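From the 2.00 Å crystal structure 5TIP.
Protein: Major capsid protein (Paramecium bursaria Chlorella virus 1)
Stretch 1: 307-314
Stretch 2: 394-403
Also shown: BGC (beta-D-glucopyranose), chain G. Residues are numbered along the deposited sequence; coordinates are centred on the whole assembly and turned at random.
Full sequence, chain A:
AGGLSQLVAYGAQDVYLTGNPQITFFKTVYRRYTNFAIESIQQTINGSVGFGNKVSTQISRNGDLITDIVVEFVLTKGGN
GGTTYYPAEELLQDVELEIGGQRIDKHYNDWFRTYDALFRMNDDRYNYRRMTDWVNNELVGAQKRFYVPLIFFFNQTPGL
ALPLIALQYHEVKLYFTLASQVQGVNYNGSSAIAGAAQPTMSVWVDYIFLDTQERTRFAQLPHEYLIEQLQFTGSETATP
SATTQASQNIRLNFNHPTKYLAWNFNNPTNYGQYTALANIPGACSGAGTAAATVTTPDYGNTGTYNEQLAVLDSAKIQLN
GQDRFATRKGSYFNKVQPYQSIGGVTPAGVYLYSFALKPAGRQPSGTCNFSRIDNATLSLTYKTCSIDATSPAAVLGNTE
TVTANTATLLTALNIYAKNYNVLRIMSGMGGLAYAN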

# COMPACT_ATOMS: atom_id res chain seq x y z
N GLU A 307 15.14 -17.06 -2.40
CA GLU A 307 16.24 -17.07 -1.45
C GLU A 307 17.30 -18.09 -1.83
O GLU A 307 18.48 -17.93 -1.49
CB GLU A 307 15.71 -17.33 -0.04
CG GLU A 307 16.77 -17.60 1.01
CD GLU A 307 17.73 -16.44 1.20
OE1 GLU A 307 17.33 -15.28 0.94
OE2 GLU A 307 18.88 -16.68 1.61
N GLN A 308 16.91 -19.15 -2.55
CA GLN A 308 17.86 -20.18 -2.95
C GLN A 308 19.00 -19.62 -3.80
O GLN A 308 20.08 -20.20 -3.84
CB GLN A 308 17.14 -21.29 -3.71
CG GLN A 308 17.97 -22.54 -3.94
CD GLN A 308 18.11 -23.37 -2.67
OE1 GLN A 308 17.15 -23.99 -2.22
NE2 GLN A 308 19.30 -23.36 -2.09
N LEU A 309 18.77 -18.49 -4.48
CA LEU A 309 19.78 -17.87 -5.32
C LEU A 309 20.59 -16.80 -4.60
O LEU A 309 21.50 -16.22 -5.21
CB LEU A 309 19.13 -17.27 -6.58
CG LEU A 309 18.35 -18.24 -7.46
CD1 LEU A 309 17.75 -17.52 -8.66
CD2 LEU A 309 19.24 -19.39 -7.92
N ALA A 310 20.29 -16.51 -3.34
CA ALA A 310 21.11 -15.60 -2.55
C ALA A 310 22.32 -16.34 -1.99
O ALA A 310 22.33 -17.57 -1.88
CB ALA A 310 20.28 -14.98 -1.42
N VAL A 311 23.35 -15.58 -1.62
CA VAL A 311 24.64 -16.19 -1.32
C VAL A 311 24.90 -16.24 0.18
O VAL A 311 25.63 -17.12 0.66
CB VAL A 311 25.77 -15.44 -2.06
CG1 VAL A 311 25.96 -14.04 -1.50
CG2 VAL A 311 27.06 -16.25 -2.03
N LEU A 312 24.32 -15.31 0.94
CA LEU A 312 24.62 -15.21 2.36
C LEU A 312 23.88 -16.29 3.14
O LEU A 312 22.65 -16.41 3.03
CB LEU A 312 24.24 -13.82 2.89
CG LEU A 312 24.60 -13.55 4.35
CD1 LEU A 312 26.10 -13.70 4.59
CD2 LEU A 312 24.12 -12.18 4.80
N ASP A 313 24.62 -17.08 3.91
CA ASP A 313 24.02 -18.12 4.74
C ASP A 313 23.62 -17.60 6.11
O ASP A 313 22.48 -17.80 6.55
CB ASP A 313 24.98 -19.30 4.90
CG ASP A 313 24.43 -20.37 5.82
OD1 ASP A 313 23.27 -20.78 5.62
OD2 ASP A 313 25.15 -20.80 6.74
N SER A 314 24.54 -16.93 6.81
CA SER A 314 24.25 -16.39 8.13
C SER A 314 25.08 -15.14 8.35
O SER A 314 26.05 -14.89 7.64
CB SER A 314 24.52 -17.42 9.24
OG SER A 314 25.89 -17.79 9.27
N ALA A 394 17.91 -29.23 -9.94
CA ALA A 394 18.83 -28.98 -8.84
C ALA A 394 18.58 -27.64 -8.17
O ALA A 394 18.75 -27.52 -6.95
CB ALA A 394 20.28 -29.06 -9.34
N VAL A 395 18.18 -26.62 -8.94
CA VAL A 395 17.96 -25.30 -8.36
C VAL A 395 16.64 -25.25 -7.60
O VAL A 395 16.56 -24.67 -6.51
CB VAL A 395 18.03 -24.22 -9.46
CG1 VAL A 395 17.71 -22.85 -8.88
CG2 VAL A 395 19.41 -24.21 -10.10
N LEU A 396 15.58 -25.84 -8.15
CA LEU A 396 14.27 -25.79 -7.53
C LEU A 396 14.07 -26.85 -6.45
O LEU A 396 12.96 -26.93 -5.90
CB LEU A 396 13.18 -25.95 -8.60
CG LEU A 396 13.11 -24.87 -9.68
CD1 LEU A 396 12.00 -25.17 -10.66
CD2 LEU A 396 12.93 -23.50 -9.05
N GLY A 397 15.08 -27.64 -6.12
CA GLY A 397 14.94 -28.65 -5.10
C GLY A 397 16.21 -28.95 -4.33
O GLY A 397 16.81 -30.02 -4.51
N ASN A 398 16.65 -28.02 -3.48
CA ASN A 398 17.87 -28.21 -2.72
C ASN A 398 17.65 -27.71 -1.29
O ASN A 398 16.53 -27.37 -0.90
CB ASN A 398 19.05 -27.50 -3.39
CG ASN A 398 20.20 -28.45 -3.68
OD1 ASN A 398 20.96 -28.80 -2.78
ND2 ASN A 398 20.32 -28.85 -4.93
N THR A 399 18.73 -27.68 -0.52
CA THR A 399 18.70 -27.42 0.90
C THR A 399 19.00 -25.95 1.20
O THR A 399 19.18 -25.12 0.30
CB THR A 399 19.68 -28.35 1.62
OG1 THR A 399 21.01 -28.09 1.15
CG2 THR A 399 19.32 -29.80 1.35
N GLU A 400 19.08 -25.62 2.49
CA GLU A 400 19.10 -24.22 2.91
C GLU A 400 20.47 -23.57 2.79
O GLU A 400 20.56 -22.38 2.47
CB GLU A 400 18.62 -24.10 4.36
CG GLU A 400 18.57 -22.67 4.88
CD GLU A 400 18.39 -22.59 6.38
OE1 GLU A 400 18.47 -23.64 7.06
OE2 GLU A 400 18.18 -21.47 6.90
N THR A 401 21.55 -24.32 3.02
CA THR A 401 22.88 -23.74 3.14
C THR A 401 23.68 -23.82 1.85
O THR A 401 24.91 -23.67 1.88
CB THR A 401 23.65 -24.43 4.28
OG1 THR A 401 23.77 -25.83 4.00
CG2 THR A 401 22.91 -24.24 5.60
N VAL A 402 23.02 -24.05 0.71
CA VAL A 402 23.70 -24.12 -0.57
C VAL A 402 23.01 -23.21 -1.57
O VAL A 402 21.84 -22.85 -1.42
CB VAL A 402 23.76 -25.57 -1.12
CG1 VAL A 402 24.68 -26.42 -0.26
CG2 VAL A 402 22.37 -26.17 -1.17
N THR A 403 23.75 -22.83 -2.61
CA THR A 403 23.23 -22.00 -3.69
C THR A 403 23.92 -22.42 -4.98
O THR A 403 24.78 -23.30 -5.00
CB THR A 403 23.43 -20.51 -3.40
OG1 THR A 403 22.84 -19.74 -4.46
CG2 THR A 403 24.90 -20.18 -3.30
C2 BGC G . 20.29 -31.18 -5.53
C3 BGC G . 21.13 -32.40 -5.87
C4 BGC G . 22.29 -31.99 -6.77
C5 BGC G . 23.08 -30.86 -6.14
C6 BGC G . 24.23 -30.43 -7.04
C1 BGC G . 21.15 -30.04 -5.01
O2 BGC G . 19.31 -31.53 -4.55
O3 BGC G . 20.32 -33.35 -6.57
O4 BGC G . 23.14 -33.12 -7.02
O5 BGC G . 22.23 -29.75 -5.89
O6 BGC G . 23.70 -29.84 -8.23
O HOH W 1 15.18 -25.28 -3.49
O HOH W 2 20.84 -20.02 4.72

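This is a small, mainly polar contact in which one glutamine side chain reaches across to backbone carbonyls of the other stretch, supported by a threonine hydroxyl, two waters and a single apolar pair. The two stretches together bury 429 Å², and Gln308 has the largest covered area, 115 Å². Its CA-to-CB bond points sideways, but chi1 of -168° (t) and chi2 of 75° (p) bring the amide to the loop of stretch 2. There NE2 of Gln308 donates to O of Thr399 at 3.0 Å, with an N-H...O angle of 162°. The distance from NE2 of Gln308 to O of Val402 is shorter, 2.7 Å, yet the angle of 116° makes that bond weak: proximity alone does not measure its quality. OE1 of Gln308 lies 3.4 Å from O of Thr399, but both are acceptors and no hydrogen bond joins them. The O of water 1 lies 2.7 Å from OE1 of Gln308, with geometry suited to donation, and accepts from N of Asn398 at 3.1 Å, so the water sits between the two stretches.

The backbone of Gln308 is engaged as well. OG1 of Thr403 donates to O of Gln308 at 2.9 Å, where CA atoms of Leu309 and Thr403 approach to 5.6 Å. Nearby, CD2 of Leu309 meets CG1 of Val395 at 3.9 Å; the leucine's CA-to-CB bond points away, but its end comes nearer.

At Asp313, whose CA-to-CB bond points toward stretch 2, OD1 lies 3.5 Å from CG2 of Thr401, a van der Waals approach. Water 2 lies 2.7 Å from OD1 of Asp313 and 3.3 Å from O of Glu400, with geometry suited to donation to each.

Asn398 is glycosylated, its ND2 bonded to C1 of the glucose at 1.5 Å; the same ND2 donates to O of Ala394 at 2.9 Å and 167°.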